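Local coordinates for hypothetical protein, IPT/TIG domain protein (Bacteroides ovatus, PDB 4HW6), which is of unknown function but probably binds carbohydrate as an auxiliary nutrient-binding protein, joining an IPT/TIG domain to a six-bladed beta-propeller, at residues A[75-81]-A[102-107]; A[161-165]-A[176-180]; A[241-246]-A[262-266]; A[340-344]-A[355-359]; A[400-406]-A[418-423]. One frame throughout, in Å; residues are numbered along the deposited sequence. Where two conformers were deposited one is given.

Contact 1. Residues A[75-81]-A[102-107]; sequences SKAYEGD and KFDYQY
Three tyrosines, Y78, Y105 and Y107, form the aromatic part of this contact. Y105 turns its ring edge to the face of Y78 in an offset edge-to-face pair, with planes at 81° and CE2 of Y105 3.5 Å from CE1 of Y78. Y78 in turn points its own edge at the face of Y107, the ring centroids 5.1 Å apart. CG of Y105 lies opposite its own backbone N (chi1 177°), which carries the ring under the turn 77-80. There CB of A77 makes a CH-pi contact, 4.0 Å from the centroid of the Y105 ring. An alanine in place of Y105 would probably open a gap beside A77 and leave the face of Y78 without the ring edge that meets it.

The segments belong to the IPT/TIG domain, an immunoglobulin-like E-set fold. The type I turn at 77-80 precedes strand 82-87 and packs on residues 102-107, which run on towards strand 109-115 of the propeller. P431 of the last propeller strand touches Y78 and Y107.

Among polar links, N of F103 donates to O of G80 at 2.7 Å. One water joins the OH groups of Y78 and Y105 to N of K76. A second bridges O of Y78, O of F103 and N of Y105. At the surface NZ of K102 forms a weak salt bridge with OD1 of D81, 3.4 Å away.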
# COMPACT_ATOMS: atom_id res chain seq x y z
N SER A 75 -13.72 -16.88 -5.49
CA SER A 75 -12.69 -15.85 -5.45
C SER A 75 -11.46 -16.43 -4.75
O SER A 75 -11.55 -17.47 -4.08
CB SER A 75 -13.20 -14.58 -4.73
OG SER A 75 -13.67 -14.90 -3.45
N LYS A 76 -10.33 -15.77 -4.94
CA LYS A 76 -9.06 -16.13 -4.31
C LYS A 76 -8.46 -17.46 -4.77
O LYS A 76 -7.66 -18.05 -4.06
CB LYS A 76 -9.17 -16.11 -2.77
CG LYS A 76 -9.78 -14.84 -2.17
CD LYS A 76 -9.57 -14.77 -0.66
CE LYS A 76 -10.88 -14.59 0.11
NZ LYS A 76 -11.63 -15.86 0.34
N ALA A 77 -8.80 -17.91 -5.98
CA ALA A 77 -8.32 -19.18 -6.53
C ALA A 77 -6.91 -19.11 -7.14
O ALA A 77 -6.58 -19.90 -8.03
CB ALA A 77 -9.31 -19.69 -7.57
N TYR A 78 -6.07 -18.20 -6.64
CA TYR A 78 -4.76 -17.92 -7.22
C TYR A 78 -3.89 -19.16 -7.47
O TYR A 78 -3.30 -19.29 -8.54
CB TYR A 78 -3.98 -16.93 -6.36
CG TYR A 78 -4.79 -15.74 -5.92
CD1 TYR A 78 -5.14 -14.73 -6.81
CD2 TYR A 78 -5.22 -15.61 -4.60
CE1 TYR A 78 -5.89 -13.64 -6.41
CE2 TYR A 78 -5.97 -14.52 -4.19
CZ TYR A 78 -6.31 -13.55 -5.10
OH TYR A 78 -7.06 -12.48 -4.69
N GLU A 79 -3.81 -20.06 -6.49
CA GLU A 79 -2.91 -21.22 -6.60
C GLU A 79 -3.37 -22.16 -7.71
O GLU A 79 -2.57 -22.87 -8.32
CB GLU A 79 -2.80 -21.95 -5.27
CG GLU A 79 -2.15 -21.09 -4.18
CD GLU A 79 -2.02 -21.80 -2.84
OE1 GLU A 79 -2.53 -22.93 -2.69
OE2 GLU A 79 -1.40 -21.21 -1.93
N GLY A 80 -4.66 -22.15 -7.99
CA GLY A 80 -5.19 -22.75 -9.20
C GLY A 80 -5.36 -24.26 -9.23
O GLY A 80 -5.92 -24.76 -10.19
N ASP A 81 -4.92 -25.00 -8.21
CA ASP A 81 -5.07 -26.46 -8.23
C ASP A 81 -6.55 -26.83 -8.21
O ASP A 81 -7.32 -26.25 -7.44
CB ASP A 81 -4.37 -27.14 -7.04
CG ASP A 81 -2.92 -26.78 -6.94
OD1 ASP A 81 -2.07 -27.59 -7.39
OD2 ASP A 81 -2.62 -25.68 -6.43
N LYS A 102 -3.13 -26.53 -13.75
CA LYS A 102 -3.69 -25.56 -12.81
C LYS A 102 -4.65 -24.61 -13.54
O LYS A 102 -4.40 -24.21 -14.68
CB LYS A 102 -2.58 -24.72 -12.17
CG LYS A 102 -1.71 -25.46 -11.15
CD LYS A 102 -0.52 -24.60 -10.74
CE LYS A 102 0.05 -25.00 -9.38
NZ LYS A 102 0.44 -26.43 -9.30
N PHE A 103 -5.75 -24.25 -12.87
CA PHE A 103 -6.68 -23.27 -13.40
C PHE A 103 -6.02 -21.89 -13.34
O PHE A 103 -5.40 -21.53 -12.33
CB PHE A 103 -7.99 -23.29 -12.60
CG PHE A 103 -9.07 -22.39 -13.15
CD1 PHE A 103 -9.84 -22.79 -14.22
CD2 PHE A 103 -9.31 -21.15 -12.58
CE1 PHE A 103 -10.83 -21.96 -14.74
CE2 PHE A 103 -10.30 -20.32 -13.09
CZ PHE A 103 -11.06 -20.73 -14.17
N ASP A 104 -6.12 -21.13 -14.43
CA ASP A 104 -5.54 -19.78 -14.48
C ASP A 104 -6.58 -18.77 -14.01
O ASP A 104 -7.41 -18.28 -14.77
CB ASP A 104 -5.04 -19.44 -15.89
CG ASP A 104 -4.42 -18.04 -15.98
OD1 ASP A 104 -4.26 -17.35 -14.95
OD2 ASP A 104 -4.10 -17.63 -17.11
N TYR A 105 -6.52 -18.48 -12.72
CA TYR A 105 -7.45 -17.57 -12.09
C TYR A 105 -7.12 -16.14 -12.45
O TYR A 105 -6.01 -15.68 -12.24
CB TYR A 105 -7.40 -17.77 -10.57
CG TYR A 105 -8.28 -16.82 -9.81
CD1 TYR A 105 -9.66 -16.90 -9.90
CD2 TYR A 105 -7.74 -15.84 -8.98
CE1 TYR A 105 -10.48 -16.03 -9.19
CE2 TYR A 105 -8.56 -14.98 -8.27
CZ TYR A 105 -9.92 -15.08 -8.38
OH TYR A 105 -10.72 -14.22 -7.67
N GLN A 106 -8.11 -15.45 -13.02
CA GLN A 106 -7.95 -14.09 -13.47
C GLN A 106 -8.72 -13.18 -12.54
O GLN A 106 -9.80 -13.53 -12.06
CB GLN A 106 -8.47 -13.93 -14.89
CG GLN A 106 -7.74 -14.78 -15.92
CD GLN A 106 -8.37 -14.71 -17.28
OE1 GLN A 106 -9.60 -14.61 -17.41
NE2 GLN A 106 -7.54 -14.76 -18.32
N TYR A 107 -8.16 -12.01 -12.30
CA TYR A 107 -8.76 -11.07 -11.39
C TYR A 107 -8.18 -9.69 -11.65
O TYR A 107 -7.00 -9.54 -12.00
CB TYR A 107 -8.45 -11.45 -9.93
CG TYR A 107 -6.97 -11.47 -9.67
CD1 TYR A 107 -6.22 -12.60 -9.95
CD2 TYR A 107 -6.30 -10.34 -9.21
CE1 TYR A 107 -4.86 -12.62 -9.75
CE2 TYR A 107 -4.94 -10.36 -9.00
CZ TYR A 107 -4.22 -11.50 -9.28
OH TYR A 107 -2.87 -11.54 -9.07
O HOH W 1 -9.86 -12.81 -5.74
O HOH W 2 -4.25 -19.32 -11.02

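Contact 2. Residues A[161-165]-A[176-180]; sequences RDAFR and IKTTN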
# COMPACT_ATOMS: atom_id res chain seq x y z
N ARG A 161 -2.19 19.14 11.87
CA ARG A 161 -2.80 19.70 13.07
C ARG A 161 -3.89 18.81 13.64
O ARG A 161 -4.37 19.07 14.73
CB ARG A 161 -3.42 21.06 12.78
CG ARG A 161 -2.44 22.06 12.23
CD ARG A 161 -3.15 23.38 12.01
NE ARG A 161 -2.29 24.28 11.25
CZ ARG A 161 -2.38 25.61 11.29
NH1 ARG A 161 -3.27 26.24 12.05
NH2 ARG A 161 -1.55 26.33 10.54
N ASP A 162 -4.32 17.81 12.87
CA ASP A 162 -5.38 16.90 13.29
C ASP A 162 -4.79 15.65 13.98
O ASP A 162 -3.59 15.62 14.30
CB ASP A 162 -6.28 16.55 12.09
CG ASP A 162 -6.82 17.83 11.38
OD1 ASP A 162 -7.37 18.69 12.06
OD2 ASP A 162 -6.67 17.94 10.14
N ALA A 163 -5.63 14.67 14.27
CA ALA A 163 -5.20 13.54 15.08
C ALA A 163 -4.19 12.65 14.37
O ALA A 163 -4.29 12.39 13.16
CB ALA A 163 -6.38 12.69 15.54
N PHE A 164 -3.27 12.16 15.18
CA PHE A 164 -2.34 11.09 14.88
C PHE A 164 -3.07 9.77 15.17
O PHE A 164 -3.63 9.59 16.25
CB PHE A 164 -1.17 11.25 15.83
CG PHE A 164 0.05 10.46 15.48
CD1 PHE A 164 0.05 9.08 15.50
CD2 PHE A 164 1.22 11.12 15.18
CE1 PHE A 164 1.20 8.37 15.20
CE2 PHE A 164 2.38 10.41 14.88
CZ PHE A 164 2.36 9.04 14.89
N ARG A 165 -3.10 8.87 14.20
CA ARG A 165 -3.88 7.63 14.38
C ARG A 165 -3.02 6.38 14.33
O ARG A 165 -1.93 6.37 13.74
CB ARG A 165 -4.99 7.53 13.32
CG ARG A 165 -5.92 8.74 13.22
CD ARG A 165 -6.66 9.03 14.51
NE ARG A 165 -7.54 7.94 14.93
CZ ARG A 165 -8.88 7.96 14.88
NH1 ARG A 165 -9.55 9.00 14.39
NH2 ARG A 165 -9.57 6.90 15.29
N ILE A 176 -6.40 6.90 18.72
CA ILE A 176 -5.83 8.24 18.60
C ILE A 176 -4.64 8.32 19.54
O ILE A 176 -4.77 8.05 20.75
CB ILE A 176 -6.84 9.33 19.01
CG1 ILE A 176 -8.03 9.32 18.05
CG2 ILE A 176 -6.15 10.72 19.04
CD1 ILE A 176 -9.19 10.21 18.47
N LYS A 177 -3.49 8.69 18.99
CA LYS A 177 -2.27 8.83 19.77
C LYS A 177 -2.11 10.28 20.25
O LYS A 177 -2.07 11.20 19.45
CB LYS A 177 -1.05 8.40 18.93
CG LYS A 177 0.27 8.56 19.67
CD LYS A 177 1.50 8.20 18.86
CE LYS A 177 2.75 8.21 19.75
NZ LYS A 177 2.64 7.26 20.92
N THR A 178 -1.99 10.47 21.56
CA THR A 178 -1.69 11.80 22.10
C THR A 178 -0.20 12.02 21.88
O THR A 178 0.62 11.26 22.38
CB THR A 178 -2.02 11.91 23.60
OG1 THR A 178 -3.40 11.58 23.82
CG2 THR A 178 -1.78 13.35 24.09
N THR A 179 0.13 13.03 21.10
CA THR A 179 1.53 13.36 20.81
C THR A 179 1.97 14.63 21.53
O THR A 179 3.16 14.81 21.74
CB THR A 179 1.73 13.64 19.31
OG1 THR A 179 0.91 14.75 18.94
CG2 THR A 179 1.37 12.40 18.45
N ASN A 180 1.03 15.52 21.84
CA ASN A 180 1.33 16.87 22.30
C ASN A 180 2.26 17.63 21.34
O ASN A 180 3.06 18.49 21.75
CB ASN A 180 1.89 16.87 23.73
CG ASN A 180 0.85 16.47 24.76
OD1 ASN A 180 1.10 15.62 25.61
ND2 ASN A 180 -0.33 17.04 24.65
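Between the antiparallel strands, N of K177 donates to O of F164 at 2.9 Å with an N-H...O angle of 167°, and R165 and I176 follow as a non-hydrogen-bonded pair.

CD of K177 lies over one face of the F164 ring, 4.0 Å from its centroid, and the lysine chain runs alongside the ring. Its NZ bonds O of F218, and its charged end has F212 as a cation-pi partner. CG2 of T179 meets CD2 of F164 at 3.5 Å. An alanine at F164 would probably leave CD of K177 without the ring face under it and open a gap beside the T179 methyl.

R165 is folded back at chi2 and chi3 (-60° and -61°), which lays one guanidinium face on CG1 of I176, 3.4 Å from NE. NE bonds O of D175, and NH2 bonds O of L128 and O of V174. This is the open end of a beta hairpin, strands 164-168 and 173-177, within one antiparallel blade of the propeller.

Contact 3. Residues A[241-246]-A[262-266]; sequences KIYYTR and LTEEE
The guanidinium of R246 is met at its edge, near its plane, by OE2 of E264, and NH2 donates to that oxygen at 2.9 Å with an angle of 162°. The two flat groups are turned 62° apart. These residues belong to one antiparallel propeller blade. Strands 242-244 and 262-263 both pair with strand 251-255, which lies between them, so their side chains meet across it.

The E264 carboxylate receives the bond on its anti side. A water completes the link, bound by NH1 of R246 and by OE2 of E264. The Y243 ring has the E266 carboxyl carbon CD 3.8 Å from its CE2, with ring and carboxylate planes at 42°. The second segment turns a corner at E264 and E266, and both glutamates reach back to the first.

CD2 of L262 touches OH of Y244 at 3.8 Å. The same hydroxyl binds a water that donates weakly to O of T263. K241 and E266 approach from opposite directions. E266 OE2 also bonds S254 OG, while its syn lone pair takes NZ of K241 at 2.7 Å.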
# COMPACT_ATOMS: atom_id res chain seq x y z
N LYS A 241 20.80 7.77 9.80
CA LYS A 241 20.60 9.19 10.00
C LYS A 241 19.23 9.60 9.54
O LYS A 241 18.66 9.01 8.62
CB LYS A 241 21.68 10.01 9.25
CG LYS A 241 23.05 9.84 9.89
CD LYS A 241 24.23 10.22 9.00
CE LYS A 241 24.07 11.51 8.26
NZ LYS A 241 25.39 11.97 7.69
N ILE A 242 18.71 10.63 10.20
CA ILE A 242 17.43 11.23 9.85
C ILE A 242 17.66 12.43 8.96
O ILE A 242 18.23 13.43 9.37
CB ILE A 242 16.61 11.65 11.10
CG1 ILE A 242 16.37 10.45 12.01
CG2 ILE A 242 15.29 12.27 10.68
CD1 ILE A 242 15.92 10.85 13.41
N TYR A 243 17.25 12.31 7.71
CA TYR A 243 17.40 13.38 6.73
C TYR A 243 16.13 14.20 6.66
O TYR A 243 15.03 13.66 6.59
CB TYR A 243 17.77 12.82 5.34
CG TYR A 243 19.17 12.17 5.29
CD1 TYR A 243 19.41 10.90 5.85
CD2 TYR A 243 20.24 12.83 4.67
CE1 TYR A 243 20.67 10.31 5.79
CE2 TYR A 243 21.52 12.25 4.62
CZ TYR A 243 21.71 10.98 5.17
OH TYR A 243 22.97 10.40 5.13
N TYR A 244 16.29 15.53 6.68
CA TYR A 244 15.15 16.42 6.71
C TYR A 244 15.37 17.72 5.94
O TYR A 244 16.49 18.03 5.55
CB TYR A 244 14.71 16.72 8.14
CG TYR A 244 15.70 17.48 9.01
CD1 TYR A 244 16.78 16.84 9.63
CD2 TYR A 244 15.55 18.85 9.24
CE1 TYR A 244 17.65 17.54 10.46
CE2 TYR A 244 16.42 19.55 10.05
CZ TYR A 244 17.45 18.90 10.68
OH TYR A 244 18.34 19.60 11.48
N THR A 245 14.26 18.43 5.70
CA THR A 245 14.29 19.77 5.16
C THR A 245 13.59 20.73 6.12
O THR A 245 12.76 20.31 6.94
CB THR A 245 13.62 19.89 3.76
OG1 THR A 245 12.21 19.68 3.87
CG2 THR A 245 14.20 18.90 2.76
N ARG A 246 13.97 22.00 6.02
CA ARG A 246 13.35 23.12 6.73
C ARG A 246 12.94 24.21 5.75
O ARG A 246 13.68 24.57 4.84
CB ARG A 246 14.35 23.75 7.69
CG ARG A 246 14.76 22.88 8.86
CD ARG A 246 15.79 23.59 9.70
NE ARG A 246 17.01 23.80 8.92
CZ ARG A 246 18.01 24.62 9.21
NH1 ARG A 246 17.99 25.41 10.28
NH2 ARG A 246 19.06 24.68 8.40
N LEU A 262 24.62 16.69 14.12
CA LEU A 262 23.82 17.45 13.19
C LEU A 262 24.70 17.88 12.02
O LEU A 262 25.80 18.38 12.22
CB LEU A 262 23.28 18.69 13.87
CG LEU A 262 22.17 18.41 14.87
CD1 LEU A 262 22.19 19.37 16.07
CD2 LEU A 262 20.83 18.46 14.15
N THR A 263 24.20 17.67 10.81
CA THR A 263 24.85 18.18 9.61
C THR A 263 23.84 19.10 8.96
O THR A 263 22.87 18.63 8.38
CB THR A 263 25.23 17.02 8.68
OG1 THR A 263 26.10 16.12 9.38
CG2 THR A 263 25.93 17.53 7.40
N GLU A 264 24.06 20.40 9.08
CA GLU A 264 23.09 21.35 8.56
C GLU A 264 22.94 21.23 7.05
O GLU A 264 21.83 21.29 6.53
CB GLU A 264 23.46 22.79 8.95
CG GLU A 264 22.38 23.76 8.56
CD GLU A 264 22.55 25.16 9.13
OE1 GLU A 264 23.61 25.44 9.74
OE2 GLU A 264 21.62 25.98 8.93
N GLU A 265 24.05 21.13 6.33
CA GLU A 265 24.02 21.09 4.88
C GLU A 265 24.64 19.79 4.36
O GLU A 265 25.83 19.75 4.02
CB GLU A 265 24.78 22.30 4.34
CG GLU A 265 24.56 22.56 2.86
CD GLU A 265 25.36 23.75 2.37
OE1 GLU A 265 25.14 24.86 2.89
OE2 GLU A 265 26.19 23.58 1.47
N GLU A 266 23.84 18.72 4.32
CA GLU A 266 24.28 17.48 3.63
C GLU A 266 24.49 17.81 2.16
O GLU A 266 25.49 17.40 1.58
CB GLU A 266 23.26 16.34 3.79
CG GLU A 266 23.18 15.76 5.20
CD GLU A 266 24.27 14.75 5.50
OE1 GLU A 266 25.10 14.47 4.60
OE2 GLU A 266 24.29 14.21 6.64
O HOH W 3 21.01 19.28 10.89
O HOH W 4 20.05 27.50 10.60

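Contact 4. Residues A[340-344]-A[355-359]; sequences GIFVK and YDFYF
F357 has its CG trans to the backbone N (chi1 -171°), while in F342 CG is trans to the carbonyl carbon (chi1 -70°). These settings bring the edge of the F357 ring to the face of F342. CD1 of F357 stands over the centre of the F342 ring, 3.6 Å from CZ, with planes at 50°. The next atoms of the same ring edge, CE1 and CZ, lie against G340, CE1 being 3.6 Å from its C. G340 has no CB, which allows CZ of F357 to come 3.6 Å from its CA.

Two strands of a propeller blade, 337-344 and 355-361, carry these groups as a beta hairpin, with 337-344 an edge strand of the sheet. Two hydrogen-bonded pairs hold them. N of I341 donates to O of Y358 and N of V343 to O of D356, both at 2.8 Å, and each bond is returned. On the face opposite F342 and F357, CB of V343 touches CD1 of Y358 at 3.9 Å. I341 and Y358 also reach I407.

D356 sends its carboxylate to Y348 and N345. Backbone bonds set the strand register, and aromatic and aliphatic side chains join the hairpin to strands 276-280 and 404-410 on its two faces.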
# COMPACT_ATOMS: atom_id res chain seq x y z
N GLY A 340 5.13 8.87 -1.30
CA GLY A 340 5.43 7.71 -2.11
C GLY A 340 6.15 6.61 -1.38
O GLY A 340 6.81 6.85 -0.38
N ILE A 341 6.07 5.40 -1.92
CA ILE A 341 6.72 4.23 -1.36
C ILE A 341 7.28 3.34 -2.45
O ILE A 341 6.79 3.31 -3.57
CB ILE A 341 5.76 3.39 -0.51
CG1 ILE A 341 4.51 2.99 -1.34
CG2 ILE A 341 5.37 4.16 0.75
CD1 ILE A 341 3.66 1.94 -0.66
N PHE A 342 8.32 2.59 -2.10
CA PHE A 342 8.89 1.61 -2.98
C PHE A 342 8.24 0.25 -2.81
O PHE A 342 8.08 -0.23 -1.69
CB PHE A 342 10.38 1.52 -2.73
CG PHE A 342 11.14 2.74 -3.20
CD1 PHE A 342 11.51 2.87 -4.52
CD2 PHE A 342 11.49 3.74 -2.31
CE1 PHE A 342 12.21 3.99 -4.97
CE2 PHE A 342 12.17 4.86 -2.75
CZ PHE A 342 12.56 4.98 -4.08
N VAL A 343 7.88 -0.38 -3.92
CA VAL A 343 7.23 -1.67 -3.90
C VAL A 343 7.92 -2.59 -4.91
O VAL A 343 8.12 -2.23 -6.07
CB VAL A 343 5.72 -1.53 -4.22
CG1 VAL A 343 5.06 -2.89 -4.27
CG2 VAL A 343 5.04 -0.63 -3.20
N LYS A 344 8.31 -3.78 -4.44
CA LYS A 344 9.01 -4.75 -5.30
C LYS A 344 8.16 -5.16 -6.49
O LYS A 344 6.96 -5.44 -6.35
CB LYS A 344 9.42 -5.98 -4.48
CG LYS A 344 10.68 -6.67 -4.98
CD LYS A 344 11.30 -7.53 -3.89
CE LYS A 344 12.81 -7.61 -4.00
NZ LYS A 344 13.39 -8.58 -3.03
N TYR A 355 12.47 -2.29 -7.81
CA TYR A 355 11.31 -1.59 -7.21
C TYR A 355 10.66 -0.59 -8.15
O TYR A 355 11.34 0.11 -8.89
CB TYR A 355 11.71 -0.83 -5.94
CG TYR A 355 12.15 -1.75 -4.84
CD1 TYR A 355 13.45 -2.19 -4.77
CD2 TYR A 355 11.24 -2.20 -3.88
CE1 TYR A 355 13.86 -3.07 -3.79
CE2 TYR A 355 11.63 -3.09 -2.90
CZ TYR A 355 12.95 -3.50 -2.85
OH TYR A 355 13.39 -4.39 -1.88
N ASP A 356 9.32 -0.52 -8.09
CA ASP A 356 8.59 0.61 -8.59
C ASP A 356 8.32 1.57 -7.43
O ASP A 356 8.32 1.17 -6.27
CB ASP A 356 7.26 0.17 -9.20
CG ASP A 356 7.38 -0.30 -10.64
OD1 ASP A 356 8.23 0.20 -11.40
OD2 ASP A 356 6.57 -1.17 -11.05
N PHE A 357 8.08 2.84 -7.74
CA PHE A 357 7.78 3.87 -6.76
C PHE A 357 6.32 4.32 -6.96
O PHE A 357 5.99 5.00 -7.94
CB PHE A 357 8.75 5.05 -6.93
CG PHE A 357 8.67 6.08 -5.82
CD1 PHE A 357 9.07 5.74 -4.51
CD2 PHE A 357 8.25 7.38 -6.08
CE1 PHE A 357 9.03 6.69 -3.49
CE2 PHE A 357 8.22 8.32 -5.07
CZ PHE A 357 8.62 7.97 -3.78
N TYR A 358 5.45 3.92 -6.03
CA TYR A 358 4.03 4.30 -6.07
C TYR A 358 3.82 5.52 -5.23
O TYR A 358 4.26 5.58 -4.08
CB TYR A 358 3.14 3.18 -5.52
CG TYR A 358 3.02 2.00 -6.45
CD1 TYR A 358 4.07 1.08 -6.60
CD2 TYR A 358 1.84 1.76 -7.13
CE1 TYR A 358 3.95 -0.00 -7.45
CE2 TYR A 358 1.72 0.71 -8.01
CZ TYR A 358 2.75 -0.17 -8.16
OH TYR A 358 2.55 -1.19 -9.01
N PHE A 359 3.14 6.52 -5.78
CA PHE A 359 2.89 7.73 -5.06
C PHE A 359 1.51 8.29 -5.28
O PHE A 359 0.87 8.07 -6.32
CB PHE A 359 3.96 8.81 -5.35
CG PHE A 359 3.99 9.29 -6.78
CD1 PHE A 359 4.64 8.58 -7.77
CD2 PHE A 359 3.36 10.48 -7.14
CE1 PHE A 359 4.65 9.04 -9.09
CE2 PHE A 359 3.39 10.94 -8.45
CZ PHE A 359 4.03 10.22 -9.42

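Contact 5. Residues A[400-406]-A[418-423]; sequences LFNHPTS and IGDCDN
D420 crosses to N402 with its side chain. Its CB leads to CG opposite the backbone N (chi1 -169°), and CG lies at the edge of the F401 ring, 3.8 Å from CD1. OD1 takes the N-H of N402 at 2.8 Å on its syn lone pair, in a nearly straight bond of 166°. OD2 receives ND2 of N423 at 2.7 Å from above the carboxylate plane, and it also forms a salt bridge with R427. Both oxygens are thus gripped, and the neighbouring arginine probably favours the charged carboxylate.

H403 and D422 run side by side. ND1 of H403 donates in its ring plane to OD2 of D422 at 2.6 Å. The carbonyl O of H403 accepts from N of C421 and OG1 of T405, which arrive from opposite faces.

Further along, N of T405 donates to O of G419, and N of G419 to O of S406. The glycine lets OG of S406 come 3.2 Å from its CA; that hydroxyl bonds O of I141. The whole is the buried open end of the hairpin 404-410 and 415-420. Strand 109-115, the first propeller strand in the chain, shares this last blade, consistent with the ring closure usual in beta-propellers.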
# COMPACT_ATOMS: atom_id res chain seq x y z
N LEU A 400 -12.63 6.59 -8.04
CA LEU A 400 -12.41 8.01 -7.80
C LEU A 400 -11.95 8.23 -6.38
O LEU A 400 -12.48 7.63 -5.42
CB LEU A 400 -13.68 8.83 -8.06
CG LEU A 400 -14.04 9.00 -9.53
CD1 LEU A 400 -15.48 9.51 -9.69
CD2 LEU A 400 -13.04 9.91 -10.26
N PHE A 401 -10.96 9.11 -6.25
CA PHE A 401 -10.43 9.55 -4.99
C PHE A 401 -10.67 11.06 -4.88
O PHE A 401 -11.01 11.72 -5.86
CB PHE A 401 -8.92 9.38 -4.92
CG PHE A 401 -8.45 7.94 -5.04
CD1 PHE A 401 -8.50 7.09 -3.95
CD2 PHE A 401 -7.91 7.48 -6.23
CE1 PHE A 401 -8.04 5.77 -4.06
CE2 PHE A 401 -7.45 6.17 -6.33
CZ PHE A 401 -7.52 5.32 -5.24
N ASN A 402 -10.38 11.60 -3.72
CA ASN A 402 -10.47 13.06 -3.52
C ASN A 402 -9.35 13.47 -2.59
O ASN A 402 -9.46 13.33 -1.36
CB ASN A 402 -11.84 13.47 -2.93
CG ASN A 402 -12.07 14.97 -2.97
OD1 ASN A 402 -11.14 15.74 -3.26
ND2 ASN A 402 -13.33 15.39 -2.72
N HIS A 403 -8.27 13.94 -3.20
CA HIS A 403 -7.02 14.29 -2.52
C HIS A 403 -6.36 13.09 -1.84
O HIS A 403 -6.08 13.08 -0.63
CB HIS A 403 -7.24 15.47 -1.58
CG HIS A 403 -7.53 16.73 -2.30
ND1 HIS A 403 -8.40 17.68 -1.82
CD2 HIS A 403 -7.05 17.23 -3.47
CE1 HIS A 403 -8.46 18.70 -2.67
NE2 HIS A 403 -7.63 18.45 -3.67
N PRO A 404 -6.08 12.05 -2.63
CA PRO A 404 -5.29 10.98 -2.07
C PRO A 404 -3.91 11.51 -1.73
O PRO A 404 -3.29 12.16 -2.56
CB PRO A 404 -5.21 9.96 -3.21
CG PRO A 404 -5.39 10.75 -4.46
CD PRO A 404 -6.22 11.94 -4.09
N THR A 405 -3.41 11.21 -0.53
CA THR A 405 -2.23 11.87 -0.01
C THR A 405 -1.16 10.93 0.54
O THR A 405 0.01 11.07 0.23
CB THR A 405 -2.66 12.88 1.07
OG1 THR A 405 -3.58 13.81 0.49
CG2 THR A 405 -1.48 13.64 1.64
N SER A 406 -1.58 9.98 1.35
CA SER A 406 -0.70 9.05 1.99
C SER A 406 -0.87 7.65 1.40
O SER A 406 -1.93 7.31 0.82
CB SER A 406 -0.96 9.08 3.50
OG SER A 406 -2.31 8.73 3.79
N ILE A 418 -4.53 3.66 1.03
CA ILE A 418 -4.45 5.02 0.56
C ILE A 418 -5.22 5.93 1.50
O ILE A 418 -6.40 5.67 1.78
CB ILE A 418 -5.11 5.18 -0.83
CG1 ILE A 418 -4.54 4.14 -1.83
CG2 ILE A 418 -4.96 6.62 -1.34
CD1 ILE A 418 -3.07 4.29 -2.14
N GLY A 419 -4.56 6.98 1.99
CA GLY A 419 -5.22 7.99 2.79
C GLY A 419 -5.86 8.99 1.87
O GLY A 419 -5.19 9.86 1.28
N ASP A 420 -7.17 8.84 1.73
CA ASP A 420 -7.96 9.59 0.77
C ASP A 420 -8.57 10.77 1.52
O ASP A 420 -9.70 10.71 2.00
CB ASP A 420 -8.98 8.64 0.18
CG ASP A 420 -9.72 9.20 -1.01
OD1 ASP A 420 -9.23 10.16 -1.61
OD2 ASP A 420 -10.75 8.58 -1.39
N CYS A 421 -7.79 11.85 1.62
CA CYS A 421 -8.00 12.86 2.64
C CYS A 421 -9.34 13.56 2.62
O CYS A 421 -9.95 13.69 3.66
CB CYS A 421 -6.88 13.91 2.63
SG CYS A 421 -5.41 13.19 3.34
N ASP A 422 -9.82 13.98 1.45
CA ASP A 422 -11.11 14.67 1.38
C ASP A 422 -12.35 13.75 1.23
O ASP A 422 -13.50 14.20 1.20
CB ASP A 422 -11.03 15.82 0.38
CG ASP A 422 -10.47 17.09 1.04
OD1 ASP A 422 -10.93 17.46 2.14
OD2 ASP A 422 -9.59 17.75 0.46
N ASN A 423 -12.11 12.45 1.30
CA ASN A 423 -13.16 11.47 1.57
C ASN A 423 -13.10 10.94 2.99
O ASN A 423 -13.98 10.20 3.41
CB ASN A 423 -13.08 10.32 0.57
CG ASN A 423 -13.54 10.73 -0.80
OD1 ASN A 423 -14.50 11.52 -0.93
ND2 ASN A 423 -12.87 10.23 -1.83
O HOH W 5 -15.41 13.27 -2.80

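In the fold
Contact 1 belongs to the IPT/TIG domain, its centre about 48 Å from that of contact 3; the other four lie on separate sheets of the propeller. Contact 5 is buried; the rest are partly buried. Contacts 2, 4 and 5 each join the strands of a beta hairpin, whereas contact 3 spans an intervening strand and contact 1 joins a turn to a short strand. Contact 1 rests on a tyrosine cluster with bridging waters, contact 2 on a phenylalanine and an arginine packed against aliphatic carbons, contact 3 on salt bridges, contact 4 on backbone bonds and rings, contact 5 on a buried polar network. Strand 404-410, which begins in contact 5, also packs against the hairpin of contact 4.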